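Local coordinates for protein 1-pyrroline-5-carboxylate dehydrogenase (PDB 1UZB) that probably oxidises 1-pyrroline-5-carboxylate, through its open-chain semialdehyde, to glutamate with a nicotinamide cofactor, as an enzyme of the aldehyde dehydrogenase family, at residues L349-L360 against G396-F404. Sequence-based numbering, arbitrary orientation.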
loop_
_atom_site.group_PDB
_atom_site.type_symbol
_atom_site.label_atom_id
_atom_site.label_comp_id
_atom_site.label_asym_id
_atom_site.label_seq_id
_atom_site.Cartn_x
_atom_site.Cartn_y
_atom_site.Cartn_z
ATOM N N LEU A 349 31.202 1.630 -42.450
ATOM C CA LEU A 349 29.969 2.406 -42.393
ATOM C C LEU A 349 29.672 3.121 -43.709
ATOM O O LEU A 349 30.550 3.757 -44.292
ATOM C CB LEU A 349 30.050 3.432 -41.258
ATOM C CG LEU A 349 30.180 2.891 -39.832
ATOM C CD1 LEU A 349 30.397 4.052 -38.872
ATOM C CD2 LEU A 349 28.932 2.102 -39.455
ATOM N N SER A 350 28.432 3.008 -44.175
ATOM C CA SER A 350 28.028 3.667 -45.410
ATOM C C SER A 350 27.582 5.095 -45.111
ATOM O O SER A 350 27.041 5.376 -44.038
ATOM C CB SER A 350 26.889 2.894 -46.081
ATOM O OG SER A 350 25.739 2.841 -45.256
ATOM N N VAL A 351 27.821 5.993 -46.061
ATOM C CA VAL A 351 27.452 7.394 -45.914
ATOM C C VAL A 351 26.776 7.852 -47.198
ATOM O O VAL A 351 27.306 7.646 -48.290
ATOM C CB VAL A 351 28.695 8.280 -45.680
ATOM C CG1 VAL A 351 28.268 9.699 -45.350
ATOM C CG2 VAL A 351 29.555 7.697 -44.564
ATOM N N GLY A 352 25.610 8.472 -47.077
ATOM C CA GLY A 352 24.922 8.933 -48.267
ATOM C C GLY A 352 23.579 9.552 -47.959
ATOM O O GLY A 352 23.256 9.771 -46.794
ATOM N N PRO A 353 22.773 9.859 -48.985
ATOM C CA PRO A 353 21.453 10.461 -48.779
ATOM C C PRO A 353 20.654 9.653 -47.761
ATOM O O PRO A 353 20.566 8.425 -47.859
ATOM C CB PRO A 353 20.832 10.408 -50.167
ATOM C CG PRO A 353 22.028 10.551 -51.072
ATOM C CD PRO A 353 23.048 9.656 -50.420
ATOM N N ALA A 354 20.067 10.350 -46.793
ATOM C CA ALA A 354 19.288 9.706 -45.740
ATOM C C ALA A 354 18.168 8.796 -46.256
ATOM O O ALA A 354 17.884 7.757 -45.658
ATOM C CB ALA A 354 18.717 10.771 -44.803
ATOM N N GLU A 355 17.535 9.180 -47.361
ATOM C CA GLU A 355 16.448 8.370 -47.910
ATOM C C GLU A 355 16.900 6.960 -48.287
ATOM O O GLU A 355 16.088 6.036 -48.320
ATOM C CB GLU A 355 15.819 9.060 -49.128
ATOM C CG GLU A 355 16.777 9.318 -50.282
ATOM C CD GLU A 355 16.073 9.814 -51.536
ATOM O OE1 GLU A 355 16.759 10.020 -52.557
ATOM O OE2 GLU A 355 14.838 9.992 -51.498
ATOM N N GLU A 356 18.192 6.797 -48.569
ATOM C CA GLU A 356 18.746 5.489 -48.930
ATOM C C GLU A 356 18.988 4.601 -47.704
ATOM O O GLU A 356 19.446 3.466 -47.831
ATOM C CB GLU A 356 20.073 5.658 -49.676
ATOM C CG GLU A 356 19.996 6.408 -51.001
ATOM C CD GLU A 356 19.174 5.680 -52.049
ATOM O OE1 GLU A 356 19.088 4.437 -51.982
ATOM O OE2 GLU A 356 18.628 6.352 -52.950
ATOM N N ASN A 357 18.678 5.129 -46.523
ATOM C CA ASN A 357 18.874 4.425 -45.255
ATOM C C ASN A 357 20.314 3.960 -45.040
ATOM O O ASN A 357 20.578 2.788 -44.763
ATOM C CB ASN A 357 17.922 3.232 -45.134
ATOM C CG ASN A 357 17.873 2.685 -43.725
ATOM O OD1 ASN A 357 18.071 3.425 -42.761
ATOM N ND2 ASN A 357 17.598 1.393 -43.591
ATOM N N PRO A 358 21.273 4.885 -45.161
ATOM C CA PRO A 358 22.687 4.561 -44.971
ATOM C C PRO A 358 22.985 4.519 -43.479
ATOM O O PRO A 358 22.126 4.859 -42.663
ATOM C CB PRO A 358 23.385 5.729 -45.644
ATOM C CG PRO A 358 22.499 6.872 -45.243
ATOM C CD PRO A 358 21.110 6.313 -45.497
ATOM N N ASP A 359 24.191 4.099 -43.113
ATOM C CA ASP A 359 24.550 4.079 -41.703
ATOM C C ASP A 359 24.619 5.524 -41.220
ATOM O O ASP A 359 24.236 5.827 -40.090
ATOM C CB ASP A 359 25.893 3.382 -41.493
ATOM C CG ASP A 359 25.831 1.902 -41.802
ATOM O OD1 ASP A 359 24.874 1.241 -41.345
ATOM O OD2 ASP A 359 26.737 1.397 -42.494
ATOM N N LEU A 360 25.111 6.408 -42.083
ATOM C CA LEU A 360 25.202 7.830 -41.769
ATOM C C LEU A 360 24.649 8.679 -42.896
ATOM O O LEU A 360 24.957 8.453 -44.066
ATOM C CB LEU A 360 26.647 8.278 -41.540
ATOM C CG LEU A 360 27.306 8.060 -40.181
ATOM C CD1 LEU A 360 27.773 6.622 -40.072
ATOM C CD2 LEU A 360 28.489 9.005 -40.035
ATOM N N GLY A 396 25.262 17.111 -50.732
ATOM C CA GLY A 396 24.894 16.948 -49.335
ATOM C C GLY A 396 26.051 17.220 -48.389
ATOM O O GLY A 396 27.212 17.197 -48.792
ATOM N N TYR A 397 25.736 17.470 -47.122
ATOM C CA TYR A 397 26.759 17.765 -46.121
ATOM C C TYR A 397 27.296 16.472 -45.519
ATOM O O TYR A 397 27.167 16.225 -44.319
ATOM C CB TYR A 397 26.162 18.657 -45.030
ATOM C CG TYR A 397 25.426 19.857 -45.585
ATOM C CD1 TYR A 397 24.090 20.090 -45.262
ATOM C CD2 TYR A 397 26.062 20.752 -46.447
ATOM C CE1 TYR A 397 23.401 21.184 -45.784
ATOM C CE2 TYR A 397 25.381 21.852 -46.973
ATOM C CZ TYR A 397 24.052 22.061 -46.637
ATOM O OH TYR A 397 23.372 23.146 -47.147
ATOM N N PHE A 398 27.928 15.663 -46.361
ATOM C CA PHE A 398 28.458 14.375 -45.942
ATOM C C PHE A 398 29.882 14.420 -45.399
ATOM O O PHE A 398 30.808 14.862 -46.079
ATOM C CB PHE A 398 28.391 13.394 -47.113
ATOM C CG PHE A 398 27.017 13.251 -47.706
ATOM C CD1 PHE A 398 25.961 12.766 -46.941
ATOM C CD2 PHE A 398 26.777 13.605 -49.031
ATOM C CE1 PHE A 398 24.683 12.635 -47.486
ATOM C CE2 PHE A 398 25.504 13.478 -49.584
ATOM C CZ PHE A 398 24.457 12.992 -48.809
ATOM N N ILE A 399 30.040 13.952 -44.165
ATOM C CA ILE A 399 31.338 13.895 -43.507
ATOM C C ILE A 399 31.601 12.441 -43.129
ATOM O O ILE A 399 30.724 11.756 -42.601
ATOM C CB ILE A 399 31.366 14.768 -42.234
ATOM C CG1 ILE A 399 31.084 16.225 -42.603
ATOM C CG2 ILE A 399 32.723 14.655 -41.555
ATOM C CD1 ILE A 399 31.041 17.168 -41.421
ATOM N N ALA A 400 32.809 11.969 -43.410
ATOM C CA ALA A 400 33.173 10.591 -43.114
ATOM C C ALA A 400 33.422 10.343 -41.630
ATOM O O ALA A 400 33.892 11.228 -40.915
ATOM C CB ALA A 400 34.419 10.210 -43.909
ATOM N N PRO A 401 33.087 9.134 -41.142
ATOM C CA PRO A 401 33.303 8.789 -39.735
ATOM C C PRO A 401 34.776 9.072 -39.467
ATOM O O PRO A 401 35.654 8.599 -40.193
ATOM C CB PRO A 401 32.971 7.302 -39.695
ATOM C CG PRO A 401 31.868 7.199 -40.693
ATOM C CD PRO A 401 32.375 8.050 -41.844
ATOM N N THR A 402 35.040 9.845 -38.422
ATOM C CA THR A 402 36.394 10.250 -38.097
ATOM C C THR A 402 36.877 9.777 -36.736
ATOM O O THR A 402 36.118 9.760 -35.764
ATOM C CB THR A 402 36.488 11.781 -38.175
ATOM O OG1 THR A 402 36.096 12.203 -39.487
ATOM C CG2 THR A 402 37.902 12.260 -37.885
ATOM N N VAL A 403 38.152 9.405 -36.673
ATOM C CA VAL A 403 38.756 8.946 -35.432
ATOM C C VAL A 403 40.142 9.537 -35.219
ATOM O O VAL A 403 40.991 9.512 -36.118
ATOM C CB VAL A 403 38.909 7.405 -35.394
ATOM C CG1 VAL A 403 39.532 6.975 -34.067
ATOM C CG2 VAL A 403 37.558 6.738 -35.578
ATOM N N PHE A 404 40.354 10.096 -34.032
ATOM C CA PHE A 404 41.655 10.630 -33.643
ATOM C C PHE A 404 42.082 9.775 -32.461
ATOM O O PHE A 404 41.249 9.417 -31.623
ATOM C CB PHE A 404 41.569 12.080 -33.159
ATOM C CG PHE A 404 41.358 13.091 -34.251
ATOM C CD1 PHE A 404 40.082 13.545 -34.564
ATOM C CD2 PHE A 404 42.445 13.612 -34.949
ATOM C CE1 PHE A 404 39.884 14.506 -35.554
ATOM C CE2 PHE A 404 42.260 14.574 -35.944
ATOM C CZ PHE A 404 40.980 15.022 -36.247
#
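Leu349 faces Pro401 and Gly352 faces Phe398, their CA atoms 7.7 Å and 6.9 Å apart, so residues 349-353 run antiparallel to residues 396-401, too far apart for strand pairing; apolar packing joins them. Residues 349-360 double back on themselves, Leu360 N hydrogen-bonding to Ser350 O and Gly352 N to Leu360 O; from this turn Val351 and Leu360 both point toward residues 396-404. Val351 uses both branches: CG1, anti to the backbone N (chi1 -173°), lies 4.1 Å from Phe398 CB, while CG2 comes up against Pro401 CD at 3.9 Å. Pro401 CG is touched at 3.9 Å by both Leu349 CD1 and Leu360 CD2. In the aldehyde dehydrogenase fold this joins the connection between helices 332-346 and 366-379 to the lead-in of strand 402-405; Tyr315 of helix 303-315 also touches Leu349 and Pro401. The Phe398 ring meets the Gly352-Pro353 peptide through CE1 and CZ, CE1 3.3 Å from Gly352 O, and Gly352 CA makes an off-centre CH-pi contact 29° from the ring normal. The Pro353 and Phe398 side chains cross at about a right angle, Pro353 CD 4.0 Å from Phe398 CZ. An alanine in place of Phe398 would probably leave a gap beside that peptide and Pro353 without its aromatic partner. Gly396 C sits against one ring face.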